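Local coordinates for 3-dehydroshikimate dehydratase (Pseudomonas putida, PDB 5HMQ), which catalyses the divalent-metal-dependent dehydration of 3-dehydroshikimate to protocatechuate, a shared intermediate of quinate and shikimate degradation, and works as a homodimer, at residues D444-L450 and R496-S502; L455-V459 and S485-R489; A359-S363 and F594-F598; A470-V474 and G611-A615; P291-Y295 and L465-A469. All coordinates share one frame; numbering follows the deposited sequence.

Contact 1 (D444-L450 and R496-S502); sequences DHMALAL and RLPLNIS. With MG (magnesium ion), chain L.
Pro498 breaks the bonding pattern of two parallel strands: lacking an N-H, it sets CD 3.3 Å from Met446 O, the acceptor its nitrogen would otherwise serve, and the CA-H of Leu497 approaches the same oxygen. Before and after the gap the pattern is regular, with Met446 N bonded to Arg496 O (3.1 Å) and Leu448 N to Pro498 O (2.9 Å). Asn500 N, Leu450 N and Ser502 N carry it onward. The proline ring also packs on the sheet neighbour, CG lying 3.6 Å from Ala447 CB. His445 meets Arg496 CB to CB; with CG between backbone N and carbonyl carbon (chi1 61°), the ring is turned so that NE2 binds magnesium at 2.2 Å. ND1 donates in the ring plane to the anti lone pair of Asp444 OD2 (2.6 Å); together with the metal bond this fixes the ring's rotation. His523, Glu601 and three waters complete the metal's shell, while Arg496 spends its far end on Asp471. Among the leucines, Leu499 CD2 touches both Leu448 CB and Leu450 CD1. Strand 440-450 lies between strands 496-501 and 520-528, helix 455-465 packs against the leucines, and strand 363-371 meets Met446.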
# COMPACT_ATOMS: atom_id res chain seq x y z
N ASP C 444 26.41 -14.94 -5.00
CA ASP C 444 25.89 -15.91 -4.05
C ASP C 444 24.43 -15.64 -3.71
O ASP C 444 23.62 -16.57 -3.68
CB ASP C 444 26.74 -15.90 -2.78
CG ASP C 444 26.17 -16.81 -1.71
OD1 ASP C 444 26.49 -18.02 -1.72
OD2 ASP C 444 25.40 -16.32 -0.85
N HIS C 445 24.08 -14.38 -3.45
CA HIS C 445 22.69 -14.03 -3.21
C HIS C 445 22.51 -12.55 -3.49
O HIS C 445 23.47 -11.77 -3.53
CB HIS C 445 22.25 -14.37 -1.78
CG HIS C 445 23.01 -13.65 -0.71
ND1 HIS C 445 24.09 -14.22 -0.05
CD2 HIS C 445 22.85 -12.43 -0.17
CE1 HIS C 445 24.55 -13.37 0.85
NE2 HIS C 445 23.81 -12.27 0.79
N MSE C 446 21.25 -12.17 -3.69
CA MSE C 446 20.91 -10.78 -3.95
C MSE C 446 19.61 -10.43 -3.24
O MSE C 446 18.58 -11.08 -3.45
CB MSE C 446 20.79 -10.52 -5.45
CG MSE C 446 20.58 -9.07 -5.81
SE MSE C 446 20.76 -8.72 -7.72
CE MSE C 446 19.31 -9.86 -8.37
N ALA C 447 19.66 -9.42 -2.39
CA ALA C 447 18.53 -9.02 -1.56
C ALA C 447 17.75 -7.90 -2.22
O ALA C 447 18.32 -7.01 -2.84
CB ALA C 447 19.00 -8.59 -0.17
N LEU C 448 16.42 -7.96 -2.08
CA LEU C 448 15.55 -6.90 -2.54
C LEU C 448 14.91 -6.20 -1.35
O LEU C 448 14.55 -6.84 -0.36
CB LEU C 448 14.45 -7.45 -3.46
CG LEU C 448 14.88 -8.31 -4.66
CD1 LEU C 448 13.64 -8.69 -5.49
CD2 LEU C 448 15.95 -7.62 -5.51
N ALA C 449 14.76 -4.88 -1.46
CA ALA C 449 13.98 -4.10 -0.51
C ALA C 449 12.66 -3.75 -1.18
O ALA C 449 12.65 -3.05 -2.20
CB ALA C 449 14.73 -2.84 -0.08
N LEU C 450 11.56 -4.25 -0.63
CA LEU C 450 10.26 -4.12 -1.27
C LEU C 450 9.27 -3.43 -0.34
O LEU C 450 9.40 -3.51 0.88
CB LEU C 450 9.70 -5.49 -1.67
CG LEU C 450 10.53 -6.31 -2.66
CD1 LEU C 450 9.97 -7.71 -2.81
CD2 LEU C 450 10.59 -5.61 -4.01
N ARG C 496 19.41 -17.19 -4.92
CA ARG C 496 18.95 -16.90 -3.56
C ARG C 496 18.56 -15.43 -3.51
O ARG C 496 19.32 -14.56 -3.95
CB ARG C 496 20.02 -17.21 -2.50
CG ARG C 496 20.55 -18.63 -2.52
CD ARG C 496 21.44 -18.90 -1.31
NE ARG C 496 20.70 -18.93 -0.05
CZ ARG C 496 21.21 -19.37 1.09
NH1 ARG C 496 22.44 -19.83 1.13
NH2 ARG C 496 20.47 -19.36 2.20
N LEU C 497 17.39 -15.16 -2.94
CA LEU C 497 16.76 -13.85 -3.03
C LEU C 497 16.14 -13.49 -1.68
O LEU C 497 14.94 -13.68 -1.46
CB LEU C 497 15.71 -13.83 -4.14
CG LEU C 497 15.24 -12.50 -4.71
CD1 LEU C 497 16.22 -12.00 -5.76
CD2 LEU C 497 13.85 -12.66 -5.30
N PRO C 498 16.95 -12.98 -0.75
CA PRO C 498 16.37 -12.43 0.48
C PRO C 498 15.57 -11.17 0.18
O PRO C 498 15.83 -10.46 -0.80
CB PRO C 498 17.60 -12.13 1.35
CG PRO C 498 18.75 -12.09 0.41
CD PRO C 498 18.42 -13.00 -0.72
N LEU C 499 14.58 -10.91 1.02
CA LEU C 499 13.60 -9.86 0.76
C LEU C 499 13.41 -9.04 2.03
O LEU C 499 13.00 -9.58 3.06
CB LEU C 499 12.28 -10.46 0.28
CG LEU C 499 12.39 -11.32 -0.98
CD1 LEU C 499 11.19 -12.24 -1.13
CD2 LEU C 499 12.57 -10.46 -2.22
N ASN C 500 13.69 -7.75 1.94
CA ASN C 500 13.55 -6.81 3.03
C ASN C 500 12.41 -5.84 2.74
O ASN C 500 11.91 -5.74 1.62
CB ASN C 500 14.85 -6.04 3.27
CG ASN C 500 16.02 -6.94 3.62
OD1 ASN C 500 16.29 -7.21 4.79
ND2 ASN C 500 16.71 -7.43 2.60
N ILE C 501 11.99 -5.13 3.78
CA ILE C 501 10.89 -4.18 3.71
C ILE C 501 11.46 -2.78 3.54
O ILE C 501 12.24 -2.32 4.38
CB ILE C 501 9.98 -4.27 4.94
CG1 ILE C 501 9.36 -5.67 5.03
CG2 ILE C 501 8.91 -3.20 4.89
CD1 ILE C 501 8.50 -5.88 6.26
N SER C 502 11.09 -2.11 2.46
CA SER C 502 11.49 -0.74 2.24
C SER C 502 10.74 0.20 3.17
O SER C 502 9.68 -0.13 3.72
CB SER C 502 11.22 -0.31 0.79
OG SER C 502 11.97 -1.08 -0.12
MG MG L . 23.75 -10.84 2.45
O HOH W 1 24.42 -20.28 -1.53
O HOH W 2 21.56 -11.53 3.04
O HOH W 3 24.66 -12.25 3.66
O HOH W 4 23.60 -9.65 4.13

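Contact 2 (L455-V459 and S485-R489); sequences LDSWV and SRALR
Asp456 OD1 receives two N-H groups of the Arg486 guanidinium, NH2 at 3.2 Å and NH1, weakly, at 3.5 Å. The stronger bond is moderately bent (149° at the hydrogen) and uses the syn lone pair of the oxygen, which stands a little out of the guanidinium plane. With the carboxylate and guanidinium planes 45° apart and OD1 alone taking both N-H groups, the salt bridge is not a flat, two-pronged pair. Leu455 comes over one face of the same group, its CD2 nearest NH2 at 3.7 Å and offset toward the rim; CG anti to the backbone N (chi1 170°) sends the leucine that way. Val459 adds CG2, 4.0 Å from NH1. Farther along strand 484-489 the contact becomes purely apolar, with Leu488 CD1 lying 4.1 Å from Val459 CA. The helix 455-465 here rests on its own sheet in the VOC 2 region, its Leu455 also touching Leu499. The other carboxylate oxygen, Asp456 OD2, makes a salt bridge with Arg505 of the second subunit. A buried carboxylate held between arginines of two chains is probably ionised, and it links the helix-to-sheet packing directly to the dimer interface.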
# COMPACT_ATOMS: atom_id res chain seq x y z
N LEU C 455 5.00 -7.24 -0.94
CA LEU C 455 5.96 -8.33 -0.76
C LEU C 455 5.32 -9.69 -0.98
O LEU C 455 5.91 -10.56 -1.64
CB LEU C 455 6.57 -8.28 0.65
CG LEU C 455 7.42 -9.48 1.07
CD1 LEU C 455 8.78 -9.53 0.38
CD2 LEU C 455 7.58 -9.45 2.58
N ASP C 456 4.11 -9.89 -0.47
CA ASP C 456 3.42 -11.17 -0.68
C ASP C 456 3.19 -11.43 -2.16
O ASP C 456 3.26 -12.58 -2.61
CB ASP C 456 2.10 -11.20 0.10
CG ASP C 456 2.32 -11.31 1.60
OD1 ASP C 456 3.41 -11.76 2.01
OD2 ASP C 456 1.39 -10.97 2.36
N SER C 457 2.91 -10.38 -2.94
CA SER C 457 2.74 -10.55 -4.38
C SER C 457 4.05 -10.99 -5.03
O SER C 457 4.05 -11.86 -5.91
CB SER C 457 2.24 -9.26 -5.00
OG SER C 457 1.82 -9.46 -6.34
N TRP C 458 5.18 -10.41 -4.60
CA TRP C 458 6.47 -10.84 -5.12
C TRP C 458 6.78 -12.28 -4.71
O TRP C 458 7.35 -13.05 -5.49
CB TRP C 458 7.58 -9.91 -4.63
CG TRP C 458 7.74 -8.65 -5.43
CD1 TRP C 458 6.98 -7.52 -5.35
CD2 TRP C 458 8.73 -8.40 -6.44
NE1 TRP C 458 7.44 -6.58 -6.24
CE2 TRP C 458 8.51 -7.09 -6.92
CE3 TRP C 458 9.79 -9.15 -6.97
CZ2 TRP C 458 9.31 -6.52 -7.91
CZ3 TRP C 458 10.57 -8.58 -7.96
CH2 TRP C 458 10.33 -7.28 -8.42
N VAL C 459 6.43 -12.65 -3.48
CA VAL C 459 6.68 -14.01 -3.01
C VAL C 459 5.95 -15.01 -3.89
O VAL C 459 6.53 -16.00 -4.35
CB VAL C 459 6.27 -14.15 -1.53
CG1 VAL C 459 6.28 -15.62 -1.12
CG2 VAL C 459 7.19 -13.34 -0.64
N SER C 485 13.80 -12.77 9.14
CA SER C 485 14.13 -12.17 7.85
C SER C 485 13.76 -13.16 6.74
O SER C 485 14.26 -14.29 6.75
CB SER C 485 15.60 -11.77 7.76
OG SER C 485 16.46 -12.87 7.96
N ARG C 486 12.90 -12.75 5.81
CA ARG C 486 12.42 -13.67 4.78
C ARG C 486 13.35 -13.71 3.58
O ARG C 486 14.01 -12.72 3.24
CB ARG C 486 11.01 -13.34 4.28
CG ARG C 486 9.88 -13.38 5.29
CD ARG C 486 8.58 -13.63 4.52
NE ARG C 486 7.51 -12.68 4.80
CZ ARG C 486 6.35 -12.68 4.15
NH1 ARG C 486 6.12 -13.58 3.20
NH2 ARG C 486 5.41 -11.79 4.45
N ALA C 487 13.39 -14.87 2.93
CA ALA C 487 14.21 -15.09 1.75
C ALA C 487 13.60 -16.21 0.92
O ALA C 487 12.86 -17.05 1.44
CB ALA C 487 15.66 -15.43 2.12
N LEU C 488 13.90 -16.19 -0.37
CA LEU C 488 13.51 -17.25 -1.28
C LEU C 488 14.75 -17.89 -1.89
O LEU C 488 15.87 -17.37 -1.78
CB LEU C 488 12.56 -16.74 -2.37
CG LEU C 488 11.24 -16.15 -1.87
CD1 LEU C 488 10.50 -15.48 -3.02
CD2 LEU C 488 10.37 -17.20 -1.18
N ARG C 489 14.54 -19.02 -2.56
CA ARG C 489 15.64 -19.87 -2.98
C ARG C 489 15.17 -20.76 -4.11
O ARG C 489 14.11 -21.37 -4.01
CB ARG C 489 16.13 -20.71 -1.78
CG ARG C 489 17.27 -21.67 -2.06
CD ARG C 489 17.33 -22.72 -0.95
NE ARG C 489 18.55 -23.52 -0.99
CZ ARG C 489 18.68 -24.66 -1.67
NH1 ARG C 489 17.67 -25.13 -2.38
NH2 ARG C 489 19.83 -25.32 -1.64

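Contact 3 (A359-S363 and F594-F598); sequences AHGPS and FEERF
Pro362 and Arg597 form the close part of this contact, whereas the two phenylalanines touch the other segment at few atoms, mostly at the ring edge. Pro362 CD lies over one guanidinium face, 3.6 Å from Arg597 NH2 and offset toward the rim, and Pro362 CG is 3.8 Å from Arg597 NE. A bend at chi2 (-116°) turns the arginine's far end across the proline ring at about a right angle. NH1 comes within 2.7 Å of His360 O, at the end of helix 352-360, where Gly361 leaves the helix with positive phi. Ser363 OG donates to Gly361 O (2.9 Å), bracing the turn. On the looser side, Phe594 offers only CE2, 4.2 Å from Pro362 CB, and Phe598 brings its CE2 to 3.7 Å from Pro362 O, near its ring plane. Both rings are buried by other residues, Trp316 meeting Phe594 and Phe303 meeting Phe598. The loop before strand 599-606 is thereby joined to the VOC 1 region. Arg597 NH2 finds its counter-charge in Glu206 of the second subunit, while its buried NE has no partner in the model. Apolar packing covers one face of the guanidinium, and its charge is probably balanced at least in part across the dimer interface.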
# COMPACT_ATOMS: atom_id res chain seq x y z
N ALA C 359 13.04 6.84 -13.93
CA ALA C 359 11.97 6.51 -12.99
C ALA C 359 12.50 6.11 -11.61
O ALA C 359 11.78 6.27 -10.62
CB ALA C 359 11.11 5.38 -13.55
N HIS C 360 13.71 5.55 -11.53
CA HIS C 360 14.22 5.02 -10.27
C HIS C 360 15.61 5.51 -9.88
O HIS C 360 16.00 5.34 -8.72
CB HIS C 360 14.26 3.49 -10.30
CG HIS C 360 12.93 2.84 -10.52
ND1 HIS C 360 12.51 2.39 -11.76
CD2 HIS C 360 11.92 2.56 -9.66
CE1 HIS C 360 11.31 1.87 -11.65
NE2 HIS C 360 10.92 1.96 -10.39
N GLY C 361 16.36 6.13 -10.79
CA GLY C 361 17.75 6.44 -10.54
C GLY C 361 18.63 5.25 -10.90
O GLY C 361 18.20 4.32 -11.58
N PRO C 362 19.89 5.27 -10.44
CA PRO C 362 20.76 4.11 -10.67
C PRO C 362 20.21 2.88 -9.95
O PRO C 362 20.02 2.89 -8.74
CB PRO C 362 22.11 4.56 -10.09
CG PRO C 362 21.78 5.65 -9.13
CD PRO C 362 20.55 6.33 -9.66
N SER C 363 19.96 1.83 -10.72
CA SER C 363 19.18 0.71 -10.21
C SER C 363 19.39 -0.51 -11.10
O SER C 363 19.90 -0.41 -12.22
CB SER C 363 17.70 1.07 -10.14
OG SER C 363 17.25 1.56 -11.39
N PHE C 594 26.14 2.40 -2.42
CA PHE C 594 26.48 3.17 -3.61
C PHE C 594 25.43 4.25 -3.80
O PHE C 594 24.30 3.97 -4.23
CB PHE C 594 26.57 2.27 -4.84
CG PHE C 594 26.73 3.02 -6.13
CD1 PHE C 594 27.97 3.50 -6.52
CD2 PHE C 594 25.64 3.24 -6.96
CE1 PHE C 594 28.12 4.19 -7.71
CE2 PHE C 594 25.78 3.93 -8.15
CZ PHE C 594 27.02 4.41 -8.52
N GLU C 595 25.80 5.50 -3.50
CA GLU C 595 24.93 6.66 -3.65
C GLU C 595 23.55 6.41 -3.04
O GLU C 595 22.51 6.61 -3.68
CB GLU C 595 24.84 7.08 -5.11
CG GLU C 595 26.18 7.47 -5.69
CD GLU C 595 26.08 8.09 -7.07
OE1 GLU C 595 24.95 8.40 -7.50
OE2 GLU C 595 27.13 8.25 -7.72
N GLU C 596 23.55 5.96 -1.79
CA GLU C 596 22.36 5.84 -0.95
C GLU C 596 21.34 4.84 -1.49
O GLU C 596 20.14 4.97 -1.25
CB GLU C 596 21.69 7.21 -0.75
CG GLU C 596 22.65 8.32 -0.31
CD GLU C 596 23.07 8.22 1.15
OE1 GLU C 596 22.73 7.22 1.81
OE2 GLU C 596 23.75 9.14 1.63
N ARG C 597 21.81 3.82 -2.22
CA ARG C 597 20.93 2.74 -2.66
C ARG C 597 21.48 1.39 -2.22
O ARG C 597 21.54 1.09 -1.02
CB ARG C 597 20.76 2.76 -4.18
CG ARG C 597 20.88 4.13 -4.80
CD ARG C 597 19.58 4.56 -5.45
NE ARG C 597 19.67 5.93 -5.94
CZ ARG C 597 18.67 6.60 -6.48
NH1 ARG C 597 17.48 6.03 -6.61
NH2 ARG C 597 18.85 7.85 -6.89
N PHE C 598 21.88 0.58 -3.19
CA PHE C 598 22.41 -0.74 -2.90
C PHE C 598 23.87 -0.67 -2.46
O PHE C 598 24.61 0.24 -2.84
CB PHE C 598 22.29 -1.64 -4.14
CG PHE C 598 22.77 -0.98 -5.41
CD1 PHE C 598 24.11 -1.01 -5.76
CD2 PHE C 598 21.87 -0.34 -6.25
CE1 PHE C 598 24.55 -0.41 -6.93
CE2 PHE C 598 22.30 0.26 -7.42
CZ PHE C 598 23.64 0.23 -7.76

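Contact 4 (A470-V474 and G611-A615); sequences ADDEV and GYGAA
Glu473 and Asp471 both bring carboxylates obliquely to the Tyr612 ring, their planes turned 43° and 57° from it. Glu473 OE2 stands 3.5 Å from ring CD2, and Asp471 OD2 lies 3.3 Å from the phenol OH. A third flat group, the imidazole of His445, meets the tyrosine edge-to-face from outside the two segments. Glu473 reaches over with CG beside its backbone N and the chain extended beyond, which carries both oxygens to the loop backbone. OE2 accepts a weak, bent bond from Tyr612 N (3.1 Å, 131° at the hydrogen) and touches Gly611 CA. OE1 packs on Ala614 CB at 3.4 Å and also takes a hydrogen bond from a water at 2.7 Å. That same water accepts from Ala614 N (2.8 Å) and, weakly, from Tyr612 N, so it extends the carboxylate's hold to the start of the short 3-10 turn. Asp471 OD2 has its main partner in Arg496, whose NE makes a weak bond to the tyrosine OH. Tyr612 thus lies in the second shell of a magnesium bound by His445, His523 and Glu601, the two-histidine, one-carboxylate arrangement familiar from 4-hydroxyphenylpyruvate dioxygenase and other VOC-fold enzymes, although this domain shows no such dioxygenase activity.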
# COMPACT_ATOMS: atom_id res chain seq x y z
N ALA C 470 10.66 -21.29 0.04
CA ALA C 470 10.95 -20.47 1.21
C ALA C 470 12.33 -20.79 1.79
O ALA C 470 12.80 -21.93 1.73
CB ALA C 470 9.88 -20.67 2.28
N ASP C 471 12.98 -19.77 2.33
CA ASP C 471 14.33 -19.90 2.88
C ASP C 471 14.53 -18.89 4.01
O ASP C 471 15.45 -18.07 4.01
CB ASP C 471 15.37 -19.72 1.77
CG ASP C 471 16.78 -20.04 2.24
OD1 ASP C 471 16.94 -20.94 3.09
OD2 ASP C 471 17.73 -19.38 1.76
N ASP C 472 13.65 -18.93 5.00
CA ASP C 472 13.62 -17.91 6.05
C ASP C 472 14.53 -18.27 7.22
O ASP C 472 14.92 -19.43 7.41
CB ASP C 472 12.19 -17.73 6.55
CG ASP C 472 11.19 -17.65 5.42
OD1 ASP C 472 11.33 -16.77 4.55
OD2 ASP C 472 10.27 -18.50 5.38
N GLU C 473 14.84 -17.26 8.04
CA GLU C 473 15.79 -17.36 9.15
C GLU C 473 15.20 -16.67 10.37
O GLU C 473 14.57 -15.61 10.24
CB GLU C 473 17.13 -16.71 8.82
CG GLU C 473 18.05 -17.53 7.94
CD GLU C 473 19.42 -16.90 7.84
OE1 GLU C 473 19.65 -15.87 8.51
OE2 GLU C 473 20.27 -17.44 7.09
N VAL C 474 15.36 -17.27 11.54
CA VAL C 474 14.88 -16.67 12.78
C VAL C 474 16.09 -16.24 13.62
O VAL C 474 16.89 -17.07 14.05
CB VAL C 474 13.93 -17.63 13.54
CG1 VAL C 474 14.63 -18.89 14.08
CG2 VAL C 474 13.19 -16.90 14.64
N GLY C 611 23.83 -20.04 5.91
CA GLY C 611 23.02 -18.88 6.22
C GLY C 611 23.49 -17.61 5.53
O GLY C 611 24.25 -17.64 4.55
N TYR C 612 23.03 -16.48 6.06
CA TYR C 612 23.37 -15.17 5.53
C TYR C 612 24.12 -14.30 6.52
O TYR C 612 24.40 -13.14 6.21
CB TYR C 612 22.11 -14.41 5.08
CG TYR C 612 21.33 -15.02 3.94
CD1 TYR C 612 21.79 -14.93 2.63
CD2 TYR C 612 20.10 -15.62 4.15
CE1 TYR C 612 21.07 -15.46 1.57
CE2 TYR C 612 19.36 -16.15 3.11
CZ TYR C 612 19.86 -16.07 1.82
OH TYR C 612 19.13 -16.60 0.77
N GLY C 613 24.44 -14.81 7.70
CA GLY C 613 25.06 -13.99 8.73
C GLY C 613 24.13 -12.91 9.25
O GLY C 613 24.59 -11.79 9.51
N ALA C 614 22.84 -13.22 9.38
CA ALA C 614 21.87 -12.24 9.84
C ALA C 614 22.17 -11.74 11.25
O ALA C 614 21.70 -10.66 11.63
CB ALA C 614 20.46 -12.82 9.78
N ALA C 615 22.93 -12.50 12.04
CA ALA C 615 23.26 -12.08 13.40
C ALA C 615 24.06 -10.79 13.43
O ALA C 615 24.14 -10.14 14.48
CB ALA C 615 24.03 -13.19 14.12
O HOH W 5 22.26 -15.92 9.24

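Contact 5 (P291-Y295 and L465-A469); sequences PASAY and LFDFA
Where the two VOC-type halves of the C-terminal region adjoin, Tyr295 at the head of strand 295-304 meets Phe466 and Phe468 in the turn after helix 455-465. The phenol OH donates a hydrogen bond to Phe466 O at 2.8 Å. It comes from well to one side of the carbonyl, the angle at the carbonyl oxygen being 110°, and the acceptor lies in the plane of the tyrosine ring. The same hydroxyl sits at the edge of the Phe466 ring, in its plane and 3.4 Å from CD1, and touches Phe466 CB at 3.2 Å. Phe468 turns its own edge to the tyrosine's face: an offset T-shaped pair with planes 81° apart and centroids 5.9 Å apart, the nearest atoms being Phe468 CE1 and Tyr295 CE2 at 3.8 Å. On the opposite face of the tyrosine lies Ser293 O, 3.4 Å above the plane and over the ring centre, so the aromatic group is held between a backbone carbonyl and a phenyl edge. Each half contributes its own mixed sheet, and the segments lead into strands 295-304 and 469-474 of those two sheets. A smaller patch forms three residues before Tyr295, where Ala292 CB presses on Asp467 CB at 3.5 Å. Asp467 has left-handed backbone angles as the chain turns away from the helix. Helix 374-383 flanks this patch, its Arg380 touching both Ala292 and Asp467, while Phe468 also packs on Tyr462.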
# COMPACT_ATOMS: atom_id res chain seq x y z
N PRO C 291 6.83 -27.95 -15.78
CA PRO C 291 7.74 -27.80 -14.64
C PRO C 291 8.76 -26.71 -14.90
O PRO C 291 9.12 -26.41 -16.04
CB PRO C 291 8.41 -29.18 -14.54
CG PRO C 291 7.45 -30.12 -15.20
CD PRO C 291 6.83 -29.32 -16.31
N ALA C 292 9.22 -26.09 -13.81
CA ALA C 292 10.20 -25.02 -13.93
C ALA C 292 11.52 -25.55 -14.47
O ALA C 292 11.92 -26.69 -14.21
CB ALA C 292 10.43 -24.36 -12.57
N SER C 293 12.19 -24.71 -15.26
CA SER C 293 13.52 -25.05 -15.73
C SER C 293 14.51 -25.06 -14.57
O SER C 293 14.34 -24.37 -13.57
CB SER C 293 13.98 -24.05 -16.79
OG SER C 293 15.36 -24.21 -17.09
N ALA C 294 15.57 -25.86 -14.73
CA ALA C 294 16.68 -25.81 -13.80
C ALA C 294 17.51 -24.56 -14.04
O ALA C 294 17.56 -24.02 -15.15
CB ALA C 294 17.56 -27.06 -13.95
N TYR C 295 18.15 -24.08 -12.98
CA TYR C 295 18.92 -22.84 -13.03
C TYR C 295 20.39 -23.11 -12.77
O TYR C 295 20.76 -24.07 -12.09
CB TYR C 295 18.40 -21.83 -12.01
CG TYR C 295 16.91 -21.60 -12.08
CD1 TYR C 295 16.35 -20.93 -13.16
CD2 TYR C 295 16.07 -22.06 -11.08
CE1 TYR C 295 14.99 -20.72 -13.24
CE2 TYR C 295 14.71 -21.85 -11.15
CZ TYR C 295 14.17 -21.19 -12.23
OH TYR C 295 12.82 -20.98 -12.31
N LEU C 465 5.86 -18.79 -10.72
CA LEU C 465 6.43 -18.72 -12.06
C LEU C 465 7.76 -19.45 -12.16
O LEU C 465 8.07 -20.04 -13.20
CB LEU C 465 6.60 -17.27 -12.50
CG LEU C 465 5.40 -16.59 -13.16
CD1 LEU C 465 4.35 -16.20 -12.12
CD2 LEU C 465 5.83 -15.38 -13.98
N PHE C 466 8.57 -19.43 -11.10
CA PHE C 466 9.92 -19.97 -11.15
C PHE C 466 10.16 -21.08 -10.14
O PHE C 466 11.30 -21.55 -10.01
CB PHE C 466 10.93 -18.84 -10.96
CG PHE C 466 10.86 -17.79 -12.03
CD1 PHE C 466 11.46 -18.00 -13.26
CD2 PHE C 466 10.16 -16.61 -11.82
CE1 PHE C 466 11.38 -17.04 -14.26
CE2 PHE C 466 10.08 -15.65 -12.81
CZ PHE C 466 10.69 -15.87 -14.03
N ASP C 467 9.13 -21.51 -9.42
CA ASP C 467 9.21 -22.64 -8.48
C ASP C 467 10.30 -22.42 -7.43
O ASP C 467 11.05 -23.34 -7.09
CB ASP C 467 9.42 -23.96 -9.22
CG ASP C 467 9.07 -25.17 -8.37
OD1 ASP C 467 8.29 -25.02 -7.41
OD2 ASP C 467 9.57 -26.28 -8.67
N PHE C 468 10.40 -21.19 -6.93
CA PHE C 468 11.25 -20.93 -5.78
C PHE C 468 10.61 -21.46 -4.51
O PHE C 468 9.40 -21.70 -4.44
CB PHE C 468 11.54 -19.43 -5.65
CG PHE C 468 12.59 -18.92 -6.60
CD1 PHE C 468 12.90 -19.60 -7.76
CD2 PHE C 468 13.28 -17.76 -6.31
CE1 PHE C 468 13.87 -19.13 -8.63
CE2 PHE C 468 14.26 -17.28 -7.17
CZ PHE C 468 14.55 -17.97 -8.33
N ALA C 469 11.43 -21.63 -3.47
CA ALA C 469 10.97 -22.14 -2.19
C ALA C 469 11.37 -21.18 -1.08
O ALA C 469 12.30 -20.38 -1.22
CB ALA C 469 11.54 -23.54 -1.91

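Overall arrangement
Following the chain, 291-295 opens contact 5, 359-363 contact 3, 444-450 contact 1 and 455-459 contact 2. Contact 5 closes first, at 465-469, so it crosses the other three. Contact 4 opens afterwards at 470-474. Contacts 2 and 1 close at 485-489 and 496-502, and contact 3 at 594-598: contact 2 is nested in contact 1, and both in contact 3. Contact 4 closes last, at 611-615, crossing contacts 1, 2 and 3 and following contact 5 in series. Contacts 1, 2 and 4 meet on one mixed sheet, to which contact 2 joins helix 455-465, whereas contacts 3 and 5 tie that sheet's domain to the preceding VOC region at places about 29 Å apart between centres.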